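Local coordinates for protein streptomycin 3''-adenylyltransferase (PDB 6XZ0) that transfers an adenylyl group from ATP to spectinomycin, giving 9-O-adenylylspectinomycin and diphosphate, and so makes the bacterium resistant to this antibiotic, at residues A[169-174]-A[247-252]; A[183-188]-A[220-225]; A[49-54]-A[85-90]. All coordinates share one frame; numbering follows the deposited sequence.

Contact 1 (A[169-174]-A[247-252]); sequences SSEELI and YLNNRL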
loop_
_atom_site.group_PDB
_atom_site.type_symbol
_atom_site.label_atom_id
_atom_site.label_comp_id
_atom_site.label_asym_id
_atom_site.label_seq_id
_atom_site.Cartn_x
_atom_site.Cartn_y
_atom_site.Cartn_z
ATOM N N SER A 169 -12.105 5.358 1.581
ATOM C CA SER A 169 -10.881 5.849 0.962
ATOM C C SER A 169 -11.132 6.473 -0.405
ATOM O O SER A 169 -10.251 7.169 -0.922
ATOM C CB SER A 169 -9.868 4.712 0.836
ATOM O OG SER A 169 -10.518 3.478 0.589
ATOM N N SER A 170 -12.301 6.235 -1.005
ATOM C CA SER A 170 -12.594 6.813 -2.311
ATOM C C SER A 170 -12.769 8.322 -2.218
ATOM O O SER A 170 -12.120 9.081 -2.949
ATOM C CB SER A 170 -13.842 6.158 -2.905
ATOM O OG SER A 170 -14.525 7.056 -3.759
ATOM N N GLU A 171 -13.657 8.776 -1.341
ATOM C CA GLU A 171 -13.916 10.203 -1.204
ATOM C C GLU A 171 -12.904 10.911 -0.308
ATOM O O GLU A 171 -12.906 12.142 -0.251
ATOM C CB GLU A 171 -15.342 10.427 -0.692
ATOM C CG GLU A 171 -16.377 10.300 -1.806
ATOM C CD GLU A 171 -17.702 10.958 -1.486
ATOM O OE1 GLU A 171 -18.427 11.311 -2.440
ATOM O OE2 GLU A 171 -18.027 11.108 -0.290
ATOM N N GLU A 172 -12.044 10.168 0.389
ATOM C CA GLU A 172 -10.796 10.729 0.889
ATOM C C GLU A 172 -9.837 11.040 -0.251
ATOM O O GLU A 172 -8.968 11.909 -0.108
ATOM C CB GLU A 172 -10.120 9.771 1.858
ATOM C CG GLU A 172 -10.839 9.561 3.162
ATOM C CD GLU A 172 -10.844 10.792 4.061
ATOM O OE1 GLU A 172 -11.715 10.892 4.954
ATOM O OE2 GLU A 172 -9.967 11.659 3.885
ATOM N N LEU A 173 -9.977 10.331 -1.370
ATOM C CA LEU A 173 -9.046 10.425 -2.487
ATOM C C LEU A 173 -9.454 11.511 -3.470
ATOM O O LEU A 173 -8.590 12.136 -4.092
ATOM C CB LEU A 173 -8.968 9.073 -3.192
ATOM C CG LEU A 173 -8.025 8.907 -4.374
ATOM C CD1 LEU A 173 -6.659 9.473 -4.029
ATOM C CD2 LEU A 173 -7.930 7.437 -4.760
ATOM N N ILE A 174 -10.761 11.736 -3.624
ATOM C CA ILE A 174 -11.257 12.765 -4.532
ATOM C C ILE A 174 -10.799 14.148 -4.095
ATOM O O ILE A 174 -10.604 15.038 -4.931
ATOM C CB ILE A 174 -12.795 12.654 -4.646
ATOM C CG1 ILE A 174 -13.519 12.989 -3.329
ATOM C CG2 ILE A 174 -13.188 11.267 -5.125
ATOM C CD1 ILE A 174 -13.870 14.442 -3.135
ATOM N N TYR A 247 -15.236 11.118 -12.655
ATOM C CA TYR A 247 -15.926 10.043 -13.361
ATOM C C TYR A 247 -15.760 8.712 -12.639
ATOM O O TYR A 247 -16.742 8.001 -12.396
ATOM C CB TYR A 247 -15.409 9.942 -14.796
ATOM C CG TYR A 247 -15.825 8.670 -15.499
ATOM C CD1 TYR A 247 -17.080 8.555 -16.079
ATOM C CD2 TYR A 247 -14.963 7.583 -15.580
ATOM C CE1 TYR A 247 -17.466 7.395 -16.721
ATOM C CE2 TYR A 247 -15.342 6.418 -16.217
ATOM C CZ TYR A 247 -16.593 6.330 -16.787
ATOM O OH TYR A 247 -16.974 5.172 -17.425
ATOM N N LEU A 248 -14.519 8.353 -12.298
ATOM C CA LEU A 248 -14.276 7.078 -11.630
ATOM C C LEU A 248 -14.931 7.042 -10.256
ATOM O O LEU A 248 -15.401 5.987 -9.812
ATOM C CB LEU A 248 -12.774 6.824 -11.516
ATOM C CG LEU A 248 -11.998 6.775 -12.833
ATOM C CD1 LEU A 248 -10.543 7.163 -12.612
ATOM C CD2 LEU A 248 -12.104 5.399 -13.468
ATOM N N ASN A 249 -14.968 8.184 -9.567
ATOM C CA ASN A 249 -15.618 8.247 -8.262
ATOM C C ASN A 249 -17.093 7.877 -8.368
ATOM O O ASN A 249 -17.591 7.042 -7.605
ATOM C CB ASN A 249 -15.452 9.646 -7.667
ATOM C CG ASN A 249 -16.250 9.839 -6.390
ATOM O OD1 ASN A 249 -16.476 8.896 -5.633
ATOM N ND2 ASN A 249 -16.681 11.072 -6.147
ATOM N N ASN A 250 -17.806 8.487 -9.318
ATOM C CA ASN A 250 -19.228 8.198 -9.470
ATOM C C ASN A 250 -19.464 6.797 -10.019
ATOM O O ASN A 250 -20.451 6.149 -9.651
ATOM C CB ASN A 250 -19.885 9.239 -10.374
ATOM C CG ASN A 250 -21.280 9.608 -9.913
ATOM O OD1 ASN A 250 -22.255 8.929 -10.238
ATOM N ND2 ASN A 250 -21.384 10.687 -9.146
ATOM N N ARG A 251 -18.579 6.314 -10.896
ATOM C CA ARG A 251 -18.718 4.954 -11.407
ATOM C C ARG A 251 -18.597 3.925 -10.290
ATOM O O ARG A 251 -19.215 2.856 -10.358
ATOM C CB ARG A 251 -17.674 4.688 -12.495
ATOM C CG ARG A 251 -17.723 3.282 -13.073
ATOM C CD ARG A 251 -16.872 3.150 -14.325
ATOM N NE ARG A 251 -16.659 1.750 -14.685
ATOM C CZ ARG A 251 -16.031 1.346 -15.785
ATOM N NH1 ARG A 251 -15.550 2.236 -16.642
ATOM N NH2 ARG A 251 -15.886 0.050 -16.027
ATOM N N LEU A 252 -17.817 4.233 -9.252
ATOM C CA LEU A 252 -17.687 3.313 -8.127
ATOM C C LEU A 252 -18.922 3.327 -7.237
ATOM O O LEU A 252 -19.269 2.299 -6.646
ATOM C CB LEU A 252 -16.442 3.659 -7.309
ATOM C CG LEU A 252 -16.173 2.791 -6.079
ATOM C CD1 LEU A 252 -15.604 1.441 -6.481
ATOM C CD2 LEU A 252 -15.243 3.506 -5.115
#
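The flat amide of Asn249 meets 169-174 with one face and its outer end. Over that face stands the methyl CG2 of Ile174, 3.6 Å from Asn249 CG and almost straight above it, so the methyl on the beta branch of Ile174 covers one face of the amide. Ser170 comes from the same side but lower, beside the oxygen: its OG lies 3.3 Å from Asn249 OD1, at an angle too poor for a hydrogen bond. Past the outer end of the amide runs Glu171, whose side chain crosses that of Asn249 at about a right angle, with carboxylate and amide planes 57° apart. Glu171 CG is 4.1 Å from Asn249 OD1, a grazing contact, and its OE1 goes instead to a salt bridge with Lys253, the residue just after 247-252. Asn249 reaches across because its CG is anti to the backbone N (chi1 173°), which carries the amide out from its helix. Ile174 holds CG2 anti to its own carbonyl carbon, with CG1 in the more hindered place between N and C.

One turn on from Asn249, the methyl CD2 of Leu252 rests against Ser170 CB at 3.7 Å. Ser170 is therefore bordered by an amide and a leucine methyl, and Met191 of helix 181-196 touches both Ser170 and Leu252. The carbonyl oxygen of Ser170 accepts from both Leu173 N and Ile174 N.

The axes of 169-173 and 247-252 are 10.5 Å apart and nearly antiparallel, at 161°. This widely spaced pairing, made mainly by a serine, an asparagine and two aliphatic side chains, joins helix 159-173 to the last helix, 241-252, in the all-helical part of the aminoglycoside adenylyltransferase C-terminal domain.

Contact 2 (A[183-188]-A[220-225]); sequences NSILTL and ERILLA. With SCM (spectinomycin), chain B.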
loop_
_atom_site.group_PDB
_atom_site.type_symbol
_atom_site.label_atom_id
_atom_site.label_comp_id
_atom_site.label_asym_id
_atom_site.label_seq_id
_atom_site.Cartn_x
_atom_site.Cartn_y
_atom_site.Cartn_z
ATOM N N ASN A 183 -1.009 7.883 -9.679
ATOM C CA ASN A 183 -1.312 6.737 -8.829
ATOM C C ASN A 183 -2.782 6.696 -8.426
ATOM O O ASN A 183 -3.372 5.613 -8.334
ATOM C CB ASN A 183 -0.430 6.757 -7.581
ATOM C CG ASN A 183 -0.628 5.533 -6.714
ATOM O OD1 ASN A 183 -1.129 5.619 -5.595
ATOM N ND2 ASN A 183 -0.245 4.376 -7.237
ATOM N N SER A 184 -3.388 7.860 -8.181
ATOM C CA SER A 184 -4.767 7.890 -7.701
ATOM C C SER A 184 -5.763 7.545 -8.803
ATOM O O SER A 184 -6.849 7.029 -8.514
ATOM C CB SER A 184 -5.083 9.262 -7.106
ATOM O OG SER A 184 -4.393 10.296 -7.788
ATOM N N ILE A 185 -5.419 7.818 -10.064
ATOM C CA ILE A 185 -6.264 7.379 -11.171
ATOM C C ILE A 185 -6.366 5.859 -11.184
ATOM O O ILE A 185 -7.460 5.289 -11.208
ATOM C CB ILE A 185 -5.720 7.910 -12.508
ATOM C CG1 ILE A 185 -5.862 9.426 -12.604
ATOM C CG2 ILE A 185 -6.432 7.242 -13.670
ATOM C CD1 ILE A 185 -5.253 10.000 -13.871
ATOM N N LEU A 186 -5.215 5.183 -11.154
ATOM C CA LEU A 186 -5.196 3.729 -11.270
ATOM C C LEU A 186 -5.750 3.054 -10.024
ATOM O O LEU A 186 -6.303 1.952 -10.112
ATOM C CB LEU A 186 -3.771 3.250 -11.545
ATOM C CG LEU A 186 -3.009 3.973 -12.657
ATOM C CD1 LEU A 186 -1.730 3.226 -12.992
ATOM C CD2 LEU A 186 -3.873 4.131 -13.899
ATOM N N THR A 187 -5.611 3.692 -8.859
ATOM C CA THR A 187 -6.126 3.100 -7.628
ATOM C C THR A 187 -7.649 3.008 -7.652
ATOM O O THR A 187 -8.219 1.995 -7.230
ATOM C CB THR A 187 -5.656 3.905 -6.417
ATOM O OG1 THR A 187 -4.223 3.883 -6.351
ATOM C CG2 THR A 187 -6.228 3.324 -5.131
ATOM N N LEU A 188 -8.321 4.053 -8.145
ATOM C CA LEU A 188 -9.781 4.055 -8.171
ATOM C C LEU A 188 -10.315 2.943 -9.060
ATOM O O LEU A 188 -11.302 2.279 -8.720
ATOM C CB LEU A 188 -10.299 5.411 -8.650
ATOM C CG LEU A 188 -10.264 6.545 -7.630
ATOM C CD1 LEU A 188 -10.755 7.840 -8.257
ATOM C CD2 LEU A 188 -11.099 6.183 -6.415
ATOM N N GLU A 220 -8.349 8.267 -22.479
ATOM C CA GLU A 220 -7.007 8.778 -22.743
ATOM C C GLU A 220 -6.230 8.979 -21.449
ATOM O O GLU A 220 -5.073 8.563 -21.334
ATOM C CB GLU A 220 -7.084 10.089 -23.528
ATOM C CG GLU A 220 -8.061 10.071 -24.686
ATOM C CD GLU A 220 -7.553 10.824 -25.899
ATOM O OE1 GLU A 220 -7.467 12.068 -25.831
ATOM O OE2 GLU A 220 -7.250 10.175 -26.921
ATOM N N ARG A 221 -6.859 9.616 -20.458
ATOM C CA ARG A 221 -6.157 9.920 -19.217
ATOM C C ARG A 221 -5.856 8.666 -18.407
ATOM O O ARG A 221 -4.867 8.632 -17.668
ATOM C CB ARG A 221 -6.969 10.911 -18.386
ATOM C CG ARG A 221 -6.743 12.354 -18.789
ATOM C CD ARG A 221 -7.379 13.320 -17.806
ATOM N NE ARG A 221 -8.794 13.532 -18.087
ATOM C CZ ARG A 221 -9.254 14.382 -18.999
ATOM N NH1 ARG A 221 -8.410 15.103 -19.725
ATOM N NH2 ARG A 221 -10.560 14.513 -19.186
ATOM N N ILE A 222 -6.693 7.632 -18.526
ATOM C CA ILE A 222 -6.401 6.374 -17.849
ATOM C C ILE A 222 -5.154 5.730 -18.440
ATOM O O ILE A 222 -4.293 5.223 -17.710
ATOM C CB ILE A 222 -7.615 5.429 -17.924
ATOM C CG1 ILE A 222 -8.809 6.021 -17.171
ATOM C CG2 ILE A 222 -7.254 4.061 -17.375
ATOM C CD1 ILE A 222 -8.923 5.593 -15.731
ATOM N N LEU A 223 -5.031 5.746 -19.770
ATOM C CA LEU A 223 -3.862 5.160 -20.418
ATOM C C LEU A 223 -2.621 6.022 -20.238
ATOM O O LEU A 223 -1.500 5.503 -20.267
ATOM C CB LEU A 223 -4.140 4.936 -21.904
ATOM C CG LEU A 223 -5.431 4.180 -22.218
ATOM C CD1 LEU A 223 -5.706 4.168 -23.714
ATOM C CD2 LEU A 223 -5.338 2.767 -21.674
ATOM N N LEU A 224 -2.794 7.336 -20.065
ATOM C CA LEU A 224 -1.650 8.192 -19.776
ATOM C C LEU A 224 -1.062 7.888 -18.407
ATOM O O LEU A 224 0.151 8.023 -18.209
ATOM C CB LEU A 224 -2.054 9.664 -19.864
ATOM C CG LEU A 224 -1.625 10.420 -21.124
ATOM C CD1 LEU A 224 -2.533 10.090 -22.300
ATOM C CD2 LEU A 224 -1.599 11.919 -20.866
ATOM N N ALA A 225 -1.900 7.481 -17.451
ATOM C CA ALA A 225 -1.409 7.066 -16.144
ATOM C C ALA A 225 -0.908 5.630 -16.143
ATOM O O ALA A 225 -0.174 5.245 -15.226
ATOM C CB ALA A 225 -2.503 7.238 -15.090
HETATM O O1 SCM B . 3.984 5.494 -3.069
HETATM C C2 SCM B . 5.218 6.084 -3.519
HETATM C C2M SCM B . 6.302 5.589 -2.596
HETATM C C3 SCM B . 5.068 7.592 -3.522
HETATM C C4 SCM B . 3.865 7.996 -4.333
HETATM O O4 SCM B . 3.919 8.877 -5.158
HETATM C C5 SCM B . 2.582 7.190 -4.034
HETATM O O5 SCM B . 1.659 7.373 -5.056
HETATM C C6 SCM B . 2.906 5.692 -3.954
HETATM O O1B SCM B . 2.053 7.719 -2.828
HETATM O O2B SCM B . 1.826 4.981 -3.408
HETATM C C7 SCM B . 0.990 6.922 -2.279
HETATM C C8 SCM B . 0.594 7.512 -0.927
HETATM N N8 SCM B . -0.013 8.840 -1.075
HETATM C C8M SCM B . 0.919 9.942 -0.851
HETATM C C9 SCM B . -0.422 6.610 -0.226
HETATM O O9 SCM B . -1.651 6.637 -0.944
HETATM C C10 SCM B . 0.096 5.177 -0.100
HETATM N N10 SCM B . -0.893 4.385 0.648
HETATM C C1M SCM B . -1.852 3.674 -0.196
HETATM C C11 SCM B . 0.438 4.597 -1.473
HETATM O O11 SCM B . 0.973 3.285 -1.325
HETATM C C12 SCM B . 1.484 5.495 -2.113
#
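Ile185 and Leu186, neighbours on one helix, straddle the methyl of Ala225 on the other. Ile185 points toward 220-225 and sends its two branches to different places. CG2, anti to the backbone N, meets the tip of Ile222 at CD1 (3.6 Å), the two isoleucines slanting across each other. The longer arm, extended through CG1 (chi2 176°), puts CD1 alongside Ala225 CB at 4.1 Å and about as far from the carbonyl oxygen of Arg221. Leu186 leaves its backbone at a slant, but its fork turns back to the other helix: CD2 lies 3.6 Å from Ala225 CB, and CD1 reaches the carbonyl oxygen of Ala225 at 3.4 Å. The short side chain of Ala225 lets the larger ones close in on its helix, and the contact is purely apolar on the side of 183-188.

The axes are 9.2 Å apart and cross steeply, at 111°, which keeps the touching surface to about one turn of each helix. In the same turn, the CB of Asn183 points away from 220-225 and lies 3.3 Å from O5 of the bound spectinomycin, so the same helix borders the antibiotic on one side and packs on the other. The backbone oxygen of Asn183 accepts from both Thr187 N and Thr187 OG1.

Around the crossing, Val241 and Ile245 of helix 241-252 touch Ile185, Trp236 lies on Ala225, and Ala211 of helix 203-211 adjoins Ile222. Helix 181-196 thus has helices 159-173, 216-228 and 241-252 against it, with the antibiotic near Asn183.

Contact 3 (A[49-54]-A[85-90]); sequences FLVVVS and IELTII. With SCM (spectinomycin), chain B.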
loop_
_atom_site.group_PDB
_atom_site.type_symbol
_atom_site.label_atom_id
_atom_site.label_comp_id
_atom_site.label_asym_id
_atom_site.label_seq_id
_atom_site.Cartn_x
_atom_site.Cartn_y
_atom_site.Cartn_z
ATOM N N PHE A 49 5.630 -4.850 2.881
ATOM C CA PHE A 49 5.771 -5.731 4.029
ATOM C C PHE A 49 4.624 -5.520 5.010
ATOM O O PHE A 49 4.095 -4.414 5.152
ATOM C CB PHE A 49 7.101 -5.495 4.750
ATOM C CG PHE A 49 8.308 -5.878 3.947
ATOM C CD1 PHE A 49 9.015 -4.921 3.237
ATOM C CD2 PHE A 49 8.743 -7.192 3.907
ATOM C CE1 PHE A 49 10.132 -5.270 2.499
ATOM C CE2 PHE A 49 9.858 -7.548 3.172
ATOM C CZ PHE A 49 10.553 -6.585 2.468
ATOM N N LEU A 50 4.247 -6.599 5.693
ATOM C CA LEU A 50 3.287 -6.547 6.788
ATOM C C LEU A 50 3.905 -7.231 7.996
ATOM O O LEU A 50 4.373 -8.369 7.898
ATOM C CB LEU A 50 1.960 -7.215 6.412
ATOM C CG LEU A 50 0.940 -7.343 7.547
ATOM C CD1 LEU A 50 0.655 -5.985 8.172
ATOM C CD2 LEU A 50 -0.346 -7.985 7.049
ATOM N N VAL A 51 3.907 -6.536 9.131
ATOM C CA VAL A 51 4.566 -6.998 10.347
ATOM C C VAL A 51 3.533 -7.061 11.462
ATOM O O VAL A 51 2.781 -6.102 11.672
ATOM C CB VAL A 51 5.736 -6.076 10.736
ATOM C CG1 VAL A 51 6.304 -6.470 12.089
ATOM C CG2 VAL A 51 6.815 -6.112 9.665
ATOM N N VAL A 52 3.497 -8.185 12.171
ATOM C CA VAL A 52 2.606 -8.382 13.307
ATOM C C VAL A 52 3.449 -8.421 14.572
ATOM O O VAL A 52 4.415 -9.189 14.660
ATOM C CB VAL A 52 1.778 -9.669 13.163
ATOM C CG1 VAL A 52 0.713 -9.739 14.249
ATOM C CG2 VAL A 52 1.150 -9.740 11.781
ATOM N N VAL A 53 3.086 -7.595 15.549
ATOM C CA VAL A 53 3.770 -7.554 16.832
ATOM C C VAL A 53 2.766 -7.883 17.929
ATOM O O VAL A 53 1.560 -7.981 17.694
ATOM C CB VAL A 53 4.443 -6.193 17.094
ATOM C CG1 VAL A 53 5.591 -5.974 16.116
ATOM C CG2 VAL A 53 3.423 -5.075 16.988
ATOM N N SER A 54 3.287 -8.066 19.141
ATOM C CA SER A 54 2.445 -8.325 20.302
ATOM C C SER A 54 2.120 -7.046 21.065
ATOM O O SER A 54 0.950 -6.759 21.335
ATOM C CB SER A 54 3.124 -9.333 21.236
ATOM O OG SER A 54 2.721 -10.657 20.934
ATOM N N ILE A 85 10.064 0.686 -0.386
ATOM C CA ILE A 85 9.763 -0.228 0.707
ATOM C C ILE A 85 8.641 0.386 1.532
ATOM O O ILE A 85 8.793 1.484 2.083
ATOM C CB ILE A 85 11.000 -0.521 1.569
ATOM C CG1 ILE A 85 11.911 -1.513 0.842
ATOM C CG2 ILE A 85 10.590 -1.066 2.930
ATOM C CD1 ILE A 85 13.149 -1.885 1.613
ATOM N N GLU A 86 7.516 -0.320 1.601
ATOM C CA GLU A 86 6.330 0.113 2.333
ATOM C C GLU A 86 6.010 -0.961 3.366
ATOM O O GLU A 86 5.588 -2.066 3.009
ATOM C CB GLU A 86 5.158 0.334 1.378
ATOM C CG GLU A 86 4.189 1.424 1.793
ATOM C CD GLU A 86 3.141 1.692 0.730
ATOM O OE1 GLU A 86 3.521 2.067 -0.398
ATOM O OE2 GLU A 86 1.939 1.521 1.022
ATOM N N LEU A 87 6.223 -0.643 4.642
ATOM C CA LEU A 87 6.014 -1.591 5.728
ATOM C C LEU A 87 5.039 -0.997 6.731
ATOM O O LEU A 87 5.209 0.145 7.173
ATOM C CB LEU A 87 7.345 -1.955 6.411
ATOM C CG LEU A 87 7.364 -2.867 7.646
ATOM C CD1 LEU A 87 8.708 -3.567 7.738
ATOM C CD2 LEU A 87 7.108 -2.116 8.944
ATOM N N THR A 88 4.026 -1.780 7.091
ATOM C CA THR A 88 3.061 -1.409 8.113
ATOM C C THR A 88 3.114 -2.425 9.245
ATOM O O THR A 88 3.213 -3.633 9.004
ATOM C CB THR A 88 1.638 -1.335 7.545
ATOM O OG1 THR A 88 1.019 -2.624 7.625
ATOM C CG2 THR A 88 1.668 -0.888 6.093
ATOM N N ILE A 89 3.053 -1.931 10.480
ATOM C CA ILE A 89 3.070 -2.770 11.674
ATOM C C ILE A 89 1.699 -2.709 12.327
ATOM O O ILE A 89 1.165 -1.619 12.569
ATOM C CB ILE A 89 4.161 -2.335 12.667
ATOM C CG1 ILE A 89 5.543 -2.446 12.029
ATOM C CG2 ILE A 89 4.100 -3.183 13.929
ATOM C CD1 ILE A 89 6.670 -2.204 12.999
ATOM N N ILE A 90 1.133 -3.877 12.617
ATOM C CA ILE A 90 -0.110 -3.972 13.365
ATOM C C ILE A 90 0.125 -4.844 14.591
ATOM O O ILE A 90 1.068 -5.637 14.656
ATOM C CB ILE A 90 -1.273 -4.529 12.517
ATOM C CG1 ILE A 90 -1.149 -6.045 12.368
ATOM C CG2 ILE A 90 -1.319 -3.853 11.156
ATOM C CD1 ILE A 90 -2.313 -6.682 11.653
HETATM O O1 SCM B . 3.984 5.494 -3.069
HETATM C C2 SCM B . 5.218 6.084 -3.519
HETATM C C2M SCM B . 6.302 5.589 -2.596
HETATM C C3 SCM B . 5.068 7.592 -3.522
HETATM C C4 SCM B . 3.865 7.996 -4.333
HETATM O O4 SCM B . 3.919 8.877 -5.158
HETATM C C5 SCM B . 2.582 7.190 -4.034
HETATM O O5 SCM B . 1.659 7.373 -5.056
HETATM C C6 SCM B . 2.906 5.692 -3.954
HETATM O O1B SCM B . 2.053 7.719 -2.828
HETATM O O2B SCM B . 1.826 4.981 -3.408
HETATM C C7 SCM B . 0.990 6.922 -2.279
HETATM C C8 SCM B . 0.594 7.512 -0.927
HETATM N N8 SCM B . -0.013 8.840 -1.075
HETATM C C8M SCM B . 0.919 9.942 -0.851
HETATM C C9 SCM B . -0.422 6.610 -0.226
HETATM O O9 SCM B . -1.651 6.637 -0.944
HETATM C C10 SCM B . 0.096 5.177 -0.100
HETATM N N10 SCM B . -0.893 4.385 0.648
HETATM C C1M SCM B . -1.852 3.674 -0.196
HETATM C C11 SCM B . 0.438 4.597 -1.473
HETATM O O11 SCM B . 0.973 3.285 -1.325
HETATM C C12 SCM B . 1.484 5.495 -2.113
#
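Val51 packs beside Ile89 on the neighbouring parallel strand: its CB lies 3.9 Å from CG1 of this bridge partner, the side chains side by side and pointing the same way. CG1, anti to the backbone N (chi1 173°), stays near that same Ile89 CG1, while CG2 leans back one bridge to CD1 of Leu87 at 3.7 Å. Leu87 CD1 also touches Phe49 CB, and Ile85 CG2 lies at the edge of the Phe49 ring, near its plane. Farther along, Ile89 CG2 meets Val53 CG2 at 3.7 Å. Leu19 of helix 8-23 covers Val51 and Leu87.

On the reverse face, Leu50 CD1 is 3.4 Å from Thr88 OG1, and Ile90 touches Leu130 and Leu134 of helix 129-139.

Five backbone bonds zip the strands in parallel register: Phe49 N to Glu86 O, Thr88 N to Phe49 O, Val51 N to Thr88 O, Ile90 N to Val51 O (2.9 Å) and Val53 N to Ile90 O. The segment axes diverge by 21°.

Glu86, with its chain extended beyond CG, carries OE1 to the O11 hydroxyl of spectinomycin, which donates to it at 3.0 Å. Strand 47-53, helix 59-69 and strand 85-91 form a beta-alpha-beta unit of the nucleotidyltransferase domain, whose sheet here holds out an antibiotic-binding carboxylate.

Overall arrangement
Contact 3 comes first along the chain, pairing two strands of the mixed sheet in the nucleotidyltransferase domain; contacts 1 and 2 follow in the helical C-terminal domain, 183-188 with 220-225 nested inside the loop that 169-174 and 247-252 close. Contacts 1 and 2 have centres about 13 Å apart and touch directly: Leu173 packs on Ser184 and Leu188, and Leu248 on Ile222. Contact 3 lies on the opposite side of the chain's centre, about 27 and 28 Å from them between centres. Spectinomycin spans the gap between the domains, reached by Asn183 from contact 2 and hydrogen-bonded to Glu86 of contact 3 and to Asp180, so both domains bind the antibiotic.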